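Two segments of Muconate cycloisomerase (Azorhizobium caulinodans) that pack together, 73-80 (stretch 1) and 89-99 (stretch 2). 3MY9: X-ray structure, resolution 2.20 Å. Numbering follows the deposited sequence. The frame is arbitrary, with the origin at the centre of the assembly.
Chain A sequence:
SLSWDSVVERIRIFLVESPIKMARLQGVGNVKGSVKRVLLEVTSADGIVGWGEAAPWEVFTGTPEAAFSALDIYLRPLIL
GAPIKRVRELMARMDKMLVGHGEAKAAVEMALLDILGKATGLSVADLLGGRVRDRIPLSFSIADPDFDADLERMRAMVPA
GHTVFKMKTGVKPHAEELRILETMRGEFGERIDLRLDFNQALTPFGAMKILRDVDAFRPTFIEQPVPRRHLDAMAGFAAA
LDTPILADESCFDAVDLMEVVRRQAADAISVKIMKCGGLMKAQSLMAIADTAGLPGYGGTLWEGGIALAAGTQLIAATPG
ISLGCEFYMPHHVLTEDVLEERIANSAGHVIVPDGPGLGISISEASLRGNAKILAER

Stretch 1 73-80: IYLRPLIL
Stretch 2, residues 89-99: ELMARMDKMLV

The most distinctive feature of this contact is a single leucine acting as a knob: the side chain of L78 sits in a hole formed by L90, R93, M94 and M97, at a point where its own helix is kinked. Residues 73-79 end a helix that begins earlier in the chain. It widens into a pi-type turn at 73-75 and kinks at P77 and L78, whose N atoms lack the i to i-4 bond. Proline has no amide hydrogen to give, so P77 fits this break. L78 N instead makes an i to i-3 bond to L75 O at 2.9 Å; the regular pattern resumes with I79 N to L75 O at 3.0 Å and L80 N to R76 O at 3.1 Å. L80 then leaves helical phi/psi (-66/126).

The partner helix, 89-97, is more regular, with i to i-4 bonds running from R93 N to E89 O (3.1 Å) through L98 N to M94 O (3.0 Å). L98 itself turns extended (-128/145). The helices run roughly antiparallel, at 146°, with axes 10.3 Å apart at closest approach. In register, the CA of L75 lies 6.7 Å from the CA of M94, and the CA of Y74 lies 7.2 Å from the CA of L98.

L78 points toward the partner with chi1 m and chi2 t. This carries its CD1 to 3.8 Å from M94 CA, 3.9 Å from R93 O and 3.9 Å from M97 CB, while L78 O approaches L90 CD1 at 3.4 Å. A branched, flexible aliphatic chain suits such a pocket, whose walls include backbone as well as side-chain atoms. M97 (m, m, m) closes one side from an exposed position.

Beside L78, L75 (m, t) and I79 (m, m) leave their backbones sideways, but their ends come nearer. The long unbranched chain of M94 (m, t, m) lies along L75, whose CD2 is 3.9 Å from M94 CB and 4.2 Å from M94 SD, and its sulfur also reaches I79 CD1 at 3.9 Å. L90 (t, p) leaves sideways, yet its branched end reaches both L78 CB (from CD1, 4.3 Å) and I79 CD1 (from CD2, 4.3 Å). L98 (t, p), just past the helix end, points toward stretch 1, where its CD2 meets L75 CD2 at 4.0 Å and Y74 CB at 4.4 Å.

No hydrogen bond crosses between the modelled atoms, although the Y74 and R93 side chains stop at CB. The side-chain contacts are apolar; two further contacts set a leucine methyl against a backbone oxygen. Together the stretches bury 399 Å².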

# COMPACT_ATOMS: atom_id res chain seq x y z
N ILE A 73 -8.93 -14.69 -45.51
CA ILE A 73 -10.34 -14.31 -45.37
C ILE A 73 -10.55 -13.05 -44.50
O ILE A 73 -11.17 -12.09 -44.95
CB ILE A 73 -11.25 -15.53 -44.96
CG1 ILE A 73 -11.36 -15.75 -43.45
CG2 ILE A 73 -10.75 -16.81 -45.63
CD1 ILE A 73 -12.54 -15.02 -42.81
N TYR A 74 -10.02 -13.02 -43.27
CA TYR A 74 -10.32 -11.92 -42.35
C TYR A 74 -9.63 -10.60 -42.76
O TYR A 74 -10.29 -9.57 -42.90
CB TYR A 74 -9.96 -12.30 -40.92
N LEU A 75 -8.31 -10.65 -43.00
CA LEU A 75 -7.51 -9.44 -43.23
C LEU A 75 -7.46 -8.96 -44.69
O LEU A 75 -7.24 -7.77 -44.94
CB LEU A 75 -6.10 -9.63 -42.67
CG LEU A 75 -5.98 -9.94 -41.17
CD1 LEU A 75 -4.52 -10.14 -40.74
CD2 LEU A 75 -6.60 -8.83 -40.33
N ARG A 76 -7.69 -9.85 -45.65
CA ARG A 76 -7.60 -9.51 -47.09
C ARG A 76 -8.35 -8.23 -47.53
O ARG A 76 -7.79 -7.42 -48.28
CB ARG A 76 -8.04 -10.70 -47.95
CG ARG A 76 -8.02 -10.45 -49.46
CD ARG A 76 -8.70 -11.58 -50.22
NE ARG A 76 -7.93 -12.81 -50.19
CZ ARG A 76 -6.97 -13.13 -51.07
NH1 ARG A 76 -6.62 -12.31 -52.05
NH2 ARG A 76 -6.34 -14.30 -50.94
N PRO A 77 -9.62 -8.05 -47.11
CA PRO A 77 -10.37 -6.83 -47.47
C PRO A 77 -9.90 -5.55 -46.77
O PRO A 77 -10.30 -4.45 -47.18
CB PRO A 77 -11.82 -7.16 -47.07
CG PRO A 77 -11.82 -8.58 -46.59
CD PRO A 77 -10.43 -8.95 -46.26
N LEU A 78 -9.11 -5.69 -45.72
CA LEU A 78 -8.48 -4.55 -45.06
C LEU A 78 -7.20 -4.15 -45.81
O LEU A 78 -6.97 -2.95 -46.03
CB LEU A 78 -8.19 -4.86 -43.59
CG LEU A 78 -9.39 -5.35 -42.76
CD1 LEU A 78 -9.05 -5.44 -41.28
CD2 LEU A 78 -10.63 -4.45 -42.97
N ILE A 79 -6.39 -5.15 -46.20
CA ILE A 79 -5.13 -4.89 -46.93
C ILE A 79 -5.41 -4.22 -48.28
O ILE A 79 -4.77 -3.23 -48.64
CB ILE A 79 -4.28 -6.18 -47.26
CG1 ILE A 79 -4.25 -7.19 -46.12
CG2 ILE A 79 -2.86 -5.80 -47.62
CD1 ILE A 79 -3.93 -6.60 -44.80
N LEU A 80 -6.36 -4.79 -49.02
CA LEU A 80 -6.61 -4.38 -50.40
C LEU A 80 -7.13 -2.95 -50.47
O LEU A 80 -8.12 -2.62 -49.82
CB LEU A 80 -7.58 -5.35 -51.08
CG LEU A 80 -7.03 -6.70 -51.57
CD1 LEU A 80 -8.15 -7.52 -52.22
CD2 LEU A 80 -5.86 -6.51 -52.55
N GLU A 89 -2.21 3.21 -39.20
CA GLU A 89 -3.65 3.31 -39.41
C GLU A 89 -4.24 1.95 -39.78
O GLU A 89 -5.32 1.60 -39.32
CB GLU A 89 -3.99 4.33 -40.50
CG GLU A 89 -5.50 4.55 -40.71
CD GLU A 89 -5.80 5.47 -41.89
OE1 GLU A 89 -6.26 6.61 -41.67
OE2 GLU A 89 -5.56 5.05 -43.04
N LEU A 90 -3.55 1.22 -40.66
CA LEU A 90 -4.01 -0.11 -41.07
C LEU A 90 -3.93 -1.08 -39.89
O LEU A 90 -4.84 -1.87 -39.72
CB LEU A 90 -3.21 -0.68 -42.26
CG LEU A 90 -3.68 -2.05 -42.82
CD1 LEU A 90 -5.03 -1.92 -43.49
CD2 LEU A 90 -2.65 -2.67 -43.81
N MET A 91 -2.87 -1.01 -39.08
CA MET A 91 -2.74 -1.90 -37.91
C MET A 91 -3.87 -1.69 -36.92
O MET A 91 -4.33 -2.66 -36.30
CB MET A 91 -1.39 -1.73 -37.19
CG MET A 91 -1.22 -2.64 -35.91
SD MET A 91 -1.27 -4.46 -36.16
CE MET A 91 0.34 -4.68 -36.97
N ALA A 92 -4.32 -0.44 -36.76
CA ALA A 92 -5.47 -0.12 -35.88
C ALA A 92 -6.75 -0.67 -36.49
O ALA A 92 -7.62 -1.11 -35.75
CB ALA A 92 -5.60 1.40 -35.64
N ARG A 93 -6.88 -0.64 -37.81
CA ARG A 93 -8.03 -1.29 -38.47
C ARG A 93 -8.01 -2.82 -38.26
O ARG A 93 -9.01 -3.40 -37.90
CB ARG A 93 -8.11 -0.94 -39.96
N MET A 94 -6.85 -3.46 -38.43
CA MET A 94 -6.77 -4.92 -38.28
C MET A 94 -7.04 -5.35 -36.82
O MET A 94 -7.68 -6.38 -36.60
CB MET A 94 -5.42 -5.45 -38.79
CG MET A 94 -5.11 -5.14 -40.29
SD MET A 94 -3.62 -5.97 -40.98
CE MET A 94 -2.35 -5.22 -40.02
N ASP A 95 -6.60 -4.56 -35.84
CA ASP A 95 -6.88 -4.85 -34.42
C ASP A 95 -8.37 -4.64 -34.03
O ASP A 95 -8.87 -5.26 -33.10
CB ASP A 95 -5.97 -4.02 -33.50
CG ASP A 95 -4.52 -4.51 -33.48
OD1 ASP A 95 -4.23 -5.65 -33.92
OD2 ASP A 95 -3.65 -3.74 -32.97
N LYS A 96 -9.05 -3.74 -34.73
CA LYS A 96 -10.46 -3.45 -34.47
C LYS A 96 -11.37 -4.55 -35.05
O LYS A 96 -12.38 -4.90 -34.43
CB LYS A 96 -10.83 -2.10 -35.10
CG LYS A 96 -12.31 -1.72 -34.99
CD LYS A 96 -12.58 -0.63 -33.94
CE LYS A 96 -12.62 0.78 -34.59
NZ LYS A 96 -13.45 1.75 -33.80
N MET A 97 -11.02 -5.06 -36.23
CA MET A 97 -11.84 -6.05 -36.93
C MET A 97 -11.54 -7.50 -36.51
O MET A 97 -12.44 -8.34 -36.50
CB MET A 97 -11.68 -5.90 -38.45
CG MET A 97 -12.20 -4.56 -39.00
SD MET A 97 -14.00 -4.29 -38.82
CE MET A 97 -14.64 -5.02 -40.33
N LEU A 98 -10.29 -7.78 -36.16
CA LEU A 98 -9.88 -9.11 -35.70
C LEU A 98 -9.12 -9.02 -34.37
O LEU A 98 -8.36 -8.07 -34.15
CB LEU A 98 -9.00 -9.78 -36.75
CG LEU A 98 -8.40 -11.16 -36.45
CD1 LEU A 98 -9.49 -12.24 -36.47
CD2 LEU A 98 -7.31 -11.46 -37.45
N VAL A 99 -9.30 -10.01 -33.51
CA VAL A 99 -8.69 -9.99 -32.17
C VAL A 99 -7.61 -11.07 -32.01
O VAL A 99 -7.88 -12.26 -32.08
CB VAL A 99 -9.77 -10.15 -31.05
CG1 VAL A 99 -10.82 -9.04 -31.15
CG2 VAL A 99 -10.44 -11.52 -31.10